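Local structure of neurotoxin (Clostridium botulinum, 2QN0) at residues A[298-303]-A[330-335]; A[115-120]-A[125-130]; A[288-293]-A[349-354]; A[313-316]-A[321-324]. The protein acts as the zinc-dependent protease of botulinum neurotoxin serotype C1, cutting SNARE proteins of the nerve terminal, syntaxin and SNAP-25. All blocks are in the same frame, centred on the assembly; numbering follows the deposited sequence.

Three of the four contacts are buried, and interaction 4 lies at the surface. Interactions 1 and 3 both use helix 283-304, at different turns: the first sets Ile300 and Ala301 against the end of helix 319-330 and the residues that follow it, while the second crosses helix 344-357 by laying a glutamate chain over a tyrosine ring. Interaction 2 folds a proline-containing loop back on strand 126-128 and is the one contact of the four joined by a hydrogen bond between its segments. It touches interaction 1 through Phe116 and interaction 4 through Phe127 and Phe129. Interaction 4 is purely aromatic, a single pair of rings bridging a 3-10 turn and helix 319-330.

Interaction 1 (A[298-303]-A[330-335]); sequences RSIAKR and YRFVVE
Phe332 has a methyl from helix 283-304 over one face, Ala301 CB, and the CB of Tyr330, from its own segment, over the centre of the other. A Schellman motif ends helix 319-330 just before this ring: Arg331 takes positive phi (59°) as its C-prime residue, Phe332 N reaches back to Ile327 O and Arg331 N to Arg328 O. The chain then runs out into strand 333-334, which pairs antiparallel with strand 340-341.

Ala301 CB sits off-centre over its face, 4.1 Å from Phe332 CE2. Ile300 comes to the same ring differently, at the edge and in its plane, with CG2 3.9 Å from Phe332 CE2. CG2, anti to the backbone N, is the branch that meets both aromatic side chains, and Ile300 crosses each of them at about a right angle. The side-chain contacts between the segments are all apolar, and no hydrogen bond is made between them. The polar end of Tyr330 is satisfied elsewhere, its OH bonding to Gly185 O, while its ring packs edge-to-face with Tyr297, one helical turn before Ala301. Arg331 points off to a salt bridge with Glu353 on helix 344-357. The closest approach between the two segments is Ile300 CG2 to Tyr330 CE2, 3.8 Å, made obliquely to the tyrosine ring.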
# COMPACT_ATOMS: atom_id res chain seq x y z
N ARG A 298 -24.28 -5.74 -0.47
CA ARG A 298 -25.73 -5.62 -0.57
C ARG A 298 -26.21 -4.55 0.39
O ARG A 298 -27.12 -3.78 0.07
CB ARG A 298 -26.40 -6.96 -0.24
CG ARG A 298 -26.20 -8.03 -1.30
CD ARG A 298 -26.85 -9.35 -0.89
NE ARG A 298 -26.60 -10.41 -1.87
CZ ARG A 298 -27.11 -10.43 -3.09
NH1 ARG A 298 -27.91 -9.46 -3.51
NH2 ARG A 298 -26.82 -11.44 -3.91
N SER A 299 -25.60 -4.49 1.57
CA SER A 299 -25.97 -3.48 2.55
C SER A 299 -25.63 -2.08 2.02
O SER A 299 -26.35 -1.12 2.28
CB SER A 299 -25.24 -3.74 3.87
OG SER A 299 -25.64 -2.80 4.86
N ILE A 300 -24.53 -1.98 1.27
CA ILE A 300 -24.13 -0.70 0.69
C ILE A 300 -25.14 -0.28 -0.37
O ILE A 300 -25.54 0.89 -0.44
CB ILE A 300 -22.72 -0.79 0.03
CG1 ILE A 300 -21.64 -0.98 1.10
CG2 ILE A 300 -22.45 0.46 -0.81
CD1 ILE A 300 -21.55 0.15 2.09
N ALA A 301 -25.57 -1.23 -1.20
CA ALA A 301 -26.55 -0.93 -2.25
C ALA A 301 -27.82 -0.38 -1.60
O ALA A 301 -28.44 0.55 -2.12
CB ALA A 301 -26.86 -2.19 -3.05
N LYS A 302 -28.20 -0.96 -0.47
CA LYS A 302 -29.39 -0.52 0.26
C LYS A 302 -29.20 0.93 0.70
O LYS A 302 -30.12 1.74 0.59
CB LYS A 302 -29.62 -1.41 1.48
CG LYS A 302 -30.75 -0.94 2.38
CD LYS A 302 -30.90 -1.84 3.60
CE LYS A 302 -32.01 -1.34 4.51
NZ LYS A 302 -33.32 -1.30 3.80
N ARG A 303 -28.02 1.25 1.20
CA ARG A 303 -27.73 2.61 1.64
C ARG A 303 -27.87 3.56 0.47
O ARG A 303 -28.48 4.63 0.59
CB ARG A 303 -26.31 2.71 2.23
CG ARG A 303 -26.17 2.18 3.65
CD ARG A 303 -24.70 2.19 4.09
NE ARG A 303 -24.51 1.71 5.46
CZ ARG A 303 -24.54 2.49 6.54
NH1 ARG A 303 -24.77 3.79 6.43
NH2 ARG A 303 -24.34 1.96 7.74
N TYR A 330 -18.39 -0.02 -7.09
CA TYR A 330 -18.82 -1.37 -6.75
C TYR A 330 -19.41 -2.16 -7.91
O TYR A 330 -19.75 -3.34 -7.77
CB TYR A 330 -19.83 -1.30 -5.61
CG TYR A 330 -19.27 -0.71 -4.33
CD1 TYR A 330 -18.30 -1.39 -3.60
CD2 TYR A 330 -19.71 0.52 -3.85
CE1 TYR A 330 -17.78 -0.86 -2.42
CE2 TYR A 330 -19.20 1.06 -2.67
CZ TYR A 330 -18.24 0.36 -1.96
OH TYR A 330 -17.73 0.87 -0.78
N ARG A 331 -19.53 -1.51 -9.07
CA ARG A 331 -20.08 -2.14 -10.27
C ARG A 331 -21.50 -2.64 -10.04
O ARG A 331 -21.87 -3.73 -10.49
CB ARG A 331 -19.17 -3.29 -10.73
CG ARG A 331 -17.76 -2.82 -11.06
CD ARG A 331 -16.89 -3.94 -11.59
NE ARG A 331 -15.51 -3.49 -11.78
CZ ARG A 331 -14.52 -4.26 -12.22
NH1 ARG A 331 -14.75 -5.53 -12.51
NH2 ARG A 331 -13.30 -3.76 -12.35
N PHE A 332 -22.30 -1.84 -9.35
CA PHE A 332 -23.68 -2.19 -9.09
C PHE A 332 -24.50 -1.94 -10.34
O PHE A 332 -24.03 -1.31 -11.29
CB PHE A 332 -24.26 -1.35 -7.94
CG PHE A 332 -23.67 -1.66 -6.59
CD1 PHE A 332 -23.22 -2.94 -6.27
CD2 PHE A 332 -23.62 -0.67 -5.60
CE1 PHE A 332 -22.74 -3.23 -5.00
CE2 PHE A 332 -23.15 -0.96 -4.32
CZ PHE A 332 -22.70 -2.25 -4.02
N VAL A 333 -25.73 -2.45 -10.34
CA VAL A 333 -26.63 -2.28 -11.48
C VAL A 333 -27.76 -1.35 -11.07
O VAL A 333 -28.18 -1.33 -9.91
CB VAL A 333 -27.23 -3.64 -11.92
CG1 VAL A 333 -28.23 -3.42 -13.06
CG2 VAL A 333 -26.12 -4.57 -12.37
N VAL A 334 -28.25 -0.57 -12.03
CA VAL A 334 -29.35 0.34 -11.76
C VAL A 334 -30.57 -0.13 -12.53
O VAL A 334 -30.57 -0.14 -13.76
CB VAL A 334 -29.00 1.78 -12.20
CG1 VAL A 334 -30.17 2.70 -11.91
CG2 VAL A 334 -27.75 2.26 -11.47
N GLU A 335 -31.60 -0.52 -11.80
CA GLU A 335 -32.85 -0.99 -12.40
C GLU A 335 -33.54 0.16 -13.12
O GLU A 335 -33.28 1.33 -12.83
CB GLU A 335 -33.78 -1.56 -11.32
CG GLU A 335 -33.20 -2.72 -10.52
CD GLU A 335 -32.90 -3.93 -11.38
OE1 GLU A 335 -33.79 -4.35 -12.15
OE2 GLU A 335 -31.77 -4.47 -11.28

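Interaction 2 (A[115-120]-A[125-130]); sequences PFPGNN and NTFDFD
Pro117 and Asp128 share the one hydrogen bond between the segments: Asp128 N gives to Pro117 O at 2.7 Å, nearly straight at 166°, although the donor stands well above the carbonyl plane. Within segment 125-130 another hydrogen bond closes an Asx turn, Asp130 N to Asp128 OD1, 3.0 Å; the same OD1 also accepts from Asn311 ND2.

Pro117 is the centre of an inverse gamma turn, where the loop after helix 101-112 bends beside strand 126-128. That strand pairs parallel with 309-311 in a small two-stranded sheet.

The aliphatic contacts belong to the proline ring. Its CG presses on Phe127 CD1 at a tight 3.4 Å, the two side chains lying alongside each other and pointing the same way. Its CB makes a CH-pi contact over the middle of the Phe129 ring, 3.9 Å from the centroid and only 11° off the normal.

Phe116 and Phe127 form an offset edge-to-face pair, planes at 74°, with the Phe127 edge turned to the face of Phe116. Phe116 CG is anti to its own N, which brings CZ to 3.6 Å from Phe127 CE1. Beyond these rings lie Leu326 of helix 319-330 and Leu304 of helix 283-304.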
# COMPACT_ATOMS: atom_id res chain seq x y z
N PRO A 115 -13.51 5.59 -0.72
CA PRO A 115 -14.14 4.79 0.33
C PRO A 115 -15.59 5.26 0.40
O PRO A 115 -15.87 6.43 0.14
CB PRO A 115 -13.39 5.19 1.59
CG PRO A 115 -12.03 5.54 1.07
CD PRO A 115 -12.34 6.31 -0.18
N PHE A 116 -16.51 4.36 0.72
CA PHE A 116 -17.90 4.79 0.86
C PHE A 116 -17.84 5.78 2.03
O PHE A 116 -17.17 5.53 3.03
CB PHE A 116 -18.80 3.63 1.25
CG PHE A 116 -20.24 4.02 1.44
CD1 PHE A 116 -21.16 3.84 0.41
CD2 PHE A 116 -20.67 4.58 2.63
CE1 PHE A 116 -22.49 4.23 0.57
CE2 PHE A 116 -22.00 4.97 2.81
CZ PHE A 116 -22.91 4.79 1.78
N PRO A 117 -18.54 6.93 1.91
CA PRO A 117 -18.50 7.89 3.01
C PRO A 117 -19.32 7.46 4.22
O PRO A 117 -20.47 7.87 4.39
CB PRO A 117 -19.03 9.17 2.36
CG PRO A 117 -19.99 8.65 1.35
CD PRO A 117 -19.25 7.47 0.75
N GLY A 118 -18.72 6.62 5.06
CA GLY A 118 -19.40 6.15 6.25
C GLY A 118 -18.83 4.86 6.80
O GLY A 118 -17.88 4.30 6.25
N ASN A 119 -19.38 4.42 7.92
CA ASN A 119 -18.95 3.17 8.55
C ASN A 119 -20.18 2.48 9.14
O ASN A 119 -21.31 2.91 8.91
CB ASN A 119 -17.88 3.41 9.62
CG ASN A 119 -18.38 4.27 10.77
OD1 ASN A 119 -19.58 4.39 11.01
ND2 ASN A 119 -17.44 4.86 11.51
N ASN A 120 -19.95 1.43 9.92
CA ASN A 120 -21.05 0.68 10.52
C ASN A 120 -22.04 1.54 11.31
O ASN A 120 -23.23 1.25 11.32
CB ASN A 120 -20.50 -0.45 11.41
CG ASN A 120 -19.76 0.07 12.63
OD1 ASN A 120 -18.81 0.85 12.52
ND2 ASN A 120 -20.19 -0.36 13.81
N ASN A 125 -29.32 6.56 5.85
CA ASN A 125 -29.66 7.63 4.91
C ASN A 125 -28.60 8.72 4.80
O ASN A 125 -28.84 9.76 4.19
CB ASN A 125 -30.99 8.28 5.31
CG ASN A 125 -30.89 9.10 6.58
OD1 ASN A 125 -29.83 9.16 7.22
ND2 ASN A 125 -31.98 9.75 6.96
N THR A 126 -27.43 8.47 5.37
CA THR A 126 -26.37 9.48 5.40
C THR A 126 -25.04 9.17 4.72
O THR A 126 -24.57 8.03 4.72
CB THR A 126 -26.06 9.86 6.86
OG1 THR A 126 -27.24 10.36 7.48
CG2 THR A 126 -24.95 10.91 6.93
N PHE A 127 -24.45 10.20 4.12
CA PHE A 127 -23.13 10.14 3.50
C PHE A 127 -22.29 10.97 4.47
O PHE A 127 -22.57 12.15 4.66
CB PHE A 127 -23.09 10.85 2.14
CG PHE A 127 -23.36 9.96 0.95
CD1 PHE A 127 -23.34 8.57 1.06
CD2 PHE A 127 -23.60 10.53 -0.31
CE1 PHE A 127 -23.56 7.77 -0.07
CE2 PHE A 127 -23.82 9.73 -1.43
CZ PHE A 127 -23.80 8.34 -1.31
N ASP A 128 -21.28 10.37 5.10
CA ASP A 128 -20.43 11.11 6.04
C ASP A 128 -19.01 11.16 5.50
O ASP A 128 -18.26 10.19 5.60
CB ASP A 128 -20.45 10.45 7.42
CG ASP A 128 -19.63 11.21 8.44
OD1 ASP A 128 -19.12 12.31 8.12
OD2 ASP A 128 -19.51 10.72 9.58
N PHE A 129 -18.64 12.31 4.94
CA PHE A 129 -17.31 12.48 4.36
C PHE A 129 -16.20 12.73 5.39
O PHE A 129 -15.03 12.87 5.01
CB PHE A 129 -17.36 13.59 3.31
CG PHE A 129 -18.17 13.22 2.09
CD1 PHE A 129 -17.57 12.55 1.02
CD2 PHE A 129 -19.53 13.49 2.03
CE1 PHE A 129 -18.32 12.16 -0.08
CE2 PHE A 129 -20.29 13.10 0.93
CZ PHE A 129 -19.68 12.43 -0.13
N ASP A 130 -16.56 12.78 6.67
CA ASP A 130 -15.57 12.99 7.73
C ASP A 130 -15.47 11.78 8.66
O ASP A 130 -14.82 11.86 9.71
CB ASP A 130 -15.93 14.21 8.60
CG ASP A 130 -15.75 15.53 7.88
OD1 ASP A 130 -14.74 15.70 7.16
OD2 ASP A 130 -16.62 16.41 8.05

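Interaction 3 (A[288-293]-A[349-354]); sequences YFEEKA and ELYNEL
Glu290 lies along one face of the Tyr351 ring, covering it with its methylenes. CG is over the face, 3.6 Å from the ring centroid and 18° off the normal, a CH-pi contact displaced toward the CD2 side of the ring; Glu290 CG to Tyr351 CD2 is 3.4 Å. Because CG is anti to the backbone N and the chain stays extended beyond it, CB, CG and CD follow one another on the same side of the ring plane. The carboxylate lies beyond the CD2 rim, level with the methylenes and almost parallel to the ring, the two planes differing by 11°, with Glu290 OE1 3.6 Å from Tyr351 CD2.

The ring reaches across between two helices, 283-304 and 344-357, whose local axes pass 11.3 Å apart at 125°. Tyr351 CG, also anti to its backbone N, sends it toward helix 283-304. Ala293, one turn after Phe289, adds its CB 3.9 Å from Tyr351 CE1, and the hydroxyl ends near the helix backbone, with Tyr351 OH 3.8 Å from Glu290 N.

Charged neighbours work outward from the same helices: Glu291 pairs with Arg344, and Glu353 with both Arg109 and Arg331. Farther along helix 344-357, Leu354 O accepts a weak hydrogen bond from His236 NE2, on the helix that carries the zinc ligands His229 and His233.

No hydrogen bond or salt bridge joins the segments. Glu290 acts mainly through its hydrocarbon chain, so the contact probably rests on dispersion and CH-pi contact, and the glutamate's charge probably contributes little to holding these two segments together.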
# COMPACT_ATOMS: atom_id res chain seq x y z
N TYR A 288 -16.36 -18.27 2.31
CA TYR A 288 -16.99 -17.58 3.43
C TYR A 288 -16.71 -16.08 3.38
O TYR A 288 -17.62 -15.26 3.47
CB TYR A 288 -16.47 -18.16 4.74
CG TYR A 288 -16.89 -17.39 5.97
CD1 TYR A 288 -18.17 -17.50 6.50
CD2 TYR A 288 -15.99 -16.52 6.60
CE1 TYR A 288 -18.56 -16.77 7.62
CE2 TYR A 288 -16.37 -15.79 7.71
CZ TYR A 288 -17.65 -15.91 8.22
OH TYR A 288 -18.01 -15.18 9.32
N PHE A 289 -15.44 -15.70 3.26
CA PHE A 289 -15.10 -14.28 3.22
C PHE A 289 -15.64 -13.59 1.98
O PHE A 289 -16.01 -12.42 2.04
CB PHE A 289 -13.59 -14.10 3.35
CG PHE A 289 -13.08 -14.44 4.72
CD1 PHE A 289 -13.45 -13.67 5.82
CD2 PHE A 289 -12.28 -15.55 4.93
CE1 PHE A 289 -13.04 -14.01 7.10
CE2 PHE A 289 -11.86 -15.90 6.21
CZ PHE A 289 -12.25 -15.13 7.30
N GLU A 290 -15.69 -14.30 0.86
CA GLU A 290 -16.21 -13.69 -0.36
C GLU A 290 -17.71 -13.44 -0.20
O GLU A 290 -18.21 -12.38 -0.60
CB GLU A 290 -15.97 -14.60 -1.57
CG GLU A 290 -16.37 -13.94 -2.88
CD GLU A 290 -15.98 -14.75 -4.09
OE1 GLU A 290 -15.16 -15.68 -3.96
OE2 GLU A 290 -16.48 -14.44 -5.19
N GLU A 291 -18.42 -14.40 0.38
CA GLU A 291 -19.86 -14.25 0.59
C GLU A 291 -20.13 -13.15 1.62
O GLU A 291 -21.12 -12.42 1.52
CB GLU A 291 -20.47 -15.58 1.08
CG GLU A 291 -20.46 -16.71 0.06
CD GLU A 291 -21.33 -16.42 -1.15
OE1 GLU A 291 -22.27 -15.60 -1.04
OE2 GLU A 291 -21.10 -17.03 -2.22
N LYS A 292 -19.25 -13.04 2.61
CA LYS A 292 -19.38 -12.03 3.64
C LYS A 292 -19.26 -10.65 2.97
O LYS A 292 -20.01 -9.73 3.27
CB LYS A 292 -18.29 -12.21 4.69
CG LYS A 292 -18.46 -11.35 5.93
CD LYS A 292 -17.33 -11.63 6.93
CE LYS A 292 -17.49 -10.83 8.21
NZ LYS A 292 -18.73 -11.18 8.94
N ALA A 293 -18.31 -10.54 2.04
CA ALA A 293 -18.09 -9.29 1.32
C ALA A 293 -19.33 -8.97 0.49
O ALA A 293 -19.78 -7.82 0.43
CB ALA A 293 -16.87 -9.40 0.41
N GLU A 349 -16.64 -11.34 -10.42
CA GLU A 349 -15.55 -10.93 -11.30
C GLU A 349 -14.66 -9.90 -10.60
O GLU A 349 -13.43 -9.99 -10.65
CB GLU A 349 -16.12 -10.35 -12.59
CG GLU A 349 -15.07 -9.77 -13.53
CD GLU A 349 -15.67 -9.20 -14.80
OE1 GLU A 349 -16.63 -8.40 -14.70
OE2 GLU A 349 -15.18 -9.54 -15.90
N LEU A 350 -15.29 -8.92 -9.95
CA LEU A 350 -14.55 -7.89 -9.24
C LEU A 350 -13.75 -8.49 -8.09
O LEU A 350 -12.55 -8.21 -7.93
CB LEU A 350 -15.52 -6.83 -8.69
CG LEU A 350 -14.91 -5.74 -7.80
CD1 LEU A 350 -13.85 -4.97 -8.59
CD2 LEU A 350 -16.00 -4.80 -7.32
N TYR A 351 -14.40 -9.32 -7.28
CA TYR A 351 -13.73 -9.93 -6.15
C TYR A 351 -12.52 -10.73 -6.61
O TYR A 351 -11.47 -10.70 -5.97
CB TYR A 351 -14.69 -10.85 -5.38
CG TYR A 351 -14.17 -11.26 -4.02
CD1 TYR A 351 -14.35 -10.44 -2.91
CD2 TYR A 351 -13.48 -12.46 -3.85
CE1 TYR A 351 -13.86 -10.80 -1.65
CE2 TYR A 351 -12.98 -12.83 -2.60
CZ TYR A 351 -13.17 -12.00 -1.51
OH TYR A 351 -12.68 -12.36 -0.28
N ASN A 352 -12.66 -11.45 -7.72
CA ASN A 352 -11.56 -12.25 -8.24
C ASN A 352 -10.40 -11.36 -8.67
O ASN A 352 -9.24 -11.67 -8.41
CB ASN A 352 -12.02 -13.11 -9.42
CG ASN A 352 -10.91 -13.99 -9.95
OD1 ASN A 352 -10.36 -13.75 -11.02
ND2 ASN A 352 -10.56 -15.02 -9.18
N GLU A 353 -10.72 -10.25 -9.32
CA GLU A 353 -9.69 -9.31 -9.76
C GLU A 353 -8.89 -8.80 -8.57
O GLU A 353 -7.66 -8.84 -8.56
CB GLU A 353 -10.32 -8.10 -10.45
CG GLU A 353 -10.69 -8.31 -11.90
CD GLU A 353 -11.43 -7.11 -12.47
OE1 GLU A 353 -11.10 -5.97 -12.08
OE2 GLU A 353 -12.34 -7.32 -13.30
N LEU A 354 -9.61 -8.32 -7.56
CA LEU A 354 -8.99 -7.76 -6.36
C LEU A 354 -8.16 -8.71 -5.51
O LEU A 354 -7.23 -8.28 -4.83
CB LEU A 354 -10.08 -7.14 -5.47
CG LEU A 354 -10.90 -6.02 -6.11
CD1 LEU A 354 -12.00 -5.59 -5.16
CD2 LEU A 354 -9.98 -4.84 -6.45

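Interaction 4 (A[313-316]-A[321-324]); sequences SSFN and EYKQ
At the edge of the Phe315 ring, near its plane, lies CE1 of Tyr322, and the Phe315 edge in turn is directed at the tyrosine face. The pair is an offset edge-to-face contact, with planes at 76° and centroids 6.0 Å apart. Its nearest atoms are Phe315 CE1 and Tyr322 CE1, at 4.2 Å, a loose touch that carries the whole contact between these segments. Phe129 completes the aromatic group: it stacks on Phe315 and meets Tyr322 edge-to-face, and both phenylalanines turn their edges to the same face of the tyrosine.

The two backbones stay well apart, with 9.2 Å between Phe315 CA and Tyr322 CA, and the side chains have to span the distance. Tyr322 leaves its helix in the direction of the turn. Phe315 starts off at an angle to it, but with CG anti to the carbonyl carbon (chi1 -83°) its ring swings round to meet the tyrosine.

Polar bonds fix the turn rather than the contact. Asn316 N donates to Ser313 O at 2.8 Å, closing the 3-10 turn, and Asn316 OD1 accepts from Ala310 N, tying the turn back to the preceding strand.

The contact thus spans the connection from strand 309-311 to helix 319-330. Phe315 also packs on Ala310 of that strand, and through Phe129, just past the end of strand 126-128, the rings also meet the neighbourhood of its parallel partner.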
# COMPACT_ATOMS: atom_id res chain seq x y z
N SER A 313 -22.88 19.41 5.59
CA SER A 313 -24.02 19.82 4.78
C SER A 313 -23.70 20.29 3.37
O SER A 313 -24.52 20.15 2.46
CB SER A 313 -24.79 20.93 5.50
OG SER A 313 -25.33 20.46 6.72
N SER A 314 -22.51 20.86 3.18
CA SER A 314 -22.12 21.34 1.86
C SER A 314 -22.17 20.23 0.81
O SER A 314 -22.23 20.51 -0.39
CB SER A 314 -20.72 21.94 1.93
OG SER A 314 -19.79 21.03 2.50
N PHE A 315 -22.15 18.98 1.25
CA PHE A 315 -22.19 17.84 0.34
C PHE A 315 -23.61 17.43 -0.05
O PHE A 315 -23.80 16.62 -0.96
CB PHE A 315 -21.47 16.63 0.97
CG PHE A 315 -19.98 16.66 0.79
CD1 PHE A 315 -19.40 16.22 -0.40
CD2 PHE A 315 -19.15 17.12 1.81
CE1 PHE A 315 -18.02 16.23 -0.57
CE2 PHE A 315 -17.76 17.14 1.64
CZ PHE A 315 -17.20 16.70 0.45
N ASN A 316 -24.62 17.99 0.62
CA ASN A 316 -26.00 17.63 0.30
C ASN A 316 -26.33 17.79 -1.18
O ASN A 316 -26.99 16.93 -1.77
CB ASN A 316 -26.99 18.46 1.13
CG ASN A 316 -27.09 17.98 2.57
OD1 ASN A 316 -27.17 16.78 2.83
ND2 ASN A 316 -27.11 18.92 3.50
N GLU A 321 -24.17 12.94 -7.31
CA GLU A 321 -22.85 12.76 -7.90
C GLU A 321 -22.10 11.61 -7.24
O GLU A 321 -21.53 10.76 -7.91
CB GLU A 321 -22.02 14.04 -7.72
CG GLU A 321 -20.60 13.94 -8.26
CD GLU A 321 -19.73 15.11 -7.83
OE1 GLU A 321 -20.27 16.23 -7.72
OE2 GLU A 321 -18.52 14.92 -7.61
N TYR A 322 -22.09 11.60 -5.91
CA TYR A 322 -21.38 10.55 -5.20
C TYR A 322 -22.08 9.21 -5.24
O TYR A 322 -21.44 8.16 -5.18
CB TYR A 322 -21.07 11.00 -3.77
CG TYR A 322 -19.92 11.98 -3.79
CD1 TYR A 322 -20.13 13.35 -3.95
CD2 TYR A 322 -18.60 11.52 -3.80
CE1 TYR A 322 -19.06 14.23 -4.14
CE2 TYR A 322 -17.53 12.38 -4.00
CZ TYR A 322 -17.77 13.74 -4.17
OH TYR A 322 -16.71 14.57 -4.42
N LYS A 323 -23.40 9.23 -5.37
CA LYS A 323 -24.14 7.99 -5.48
C LYS A 323 -23.68 7.32 -6.77
O LYS A 323 -23.38 6.12 -6.80
CB LYS A 323 -25.65 8.27 -5.54
CG LYS A 323 -26.52 7.06 -5.82
CD LYS A 323 -27.99 7.43 -5.75
CE LYS A 323 -28.88 6.26 -6.14
NZ LYS A 323 -30.32 6.65 -6.10
N GLN A 324 -23.59 8.10 -7.84
CA GLN A 324 -23.16 7.58 -9.14
C GLN A 324 -21.71 7.08 -9.11
O GLN A 324 -21.39 6.05 -9.71
CB GLN A 324 -23.31 8.65 -10.22
CG GLN A 324 -24.76 8.98 -10.54
CD GLN A 324 -25.55 7.76 -10.96
OE1 GLN A 324 -25.16 7.03 -11.87
NE2 GLN A 324 -26.68 7.52 -10.28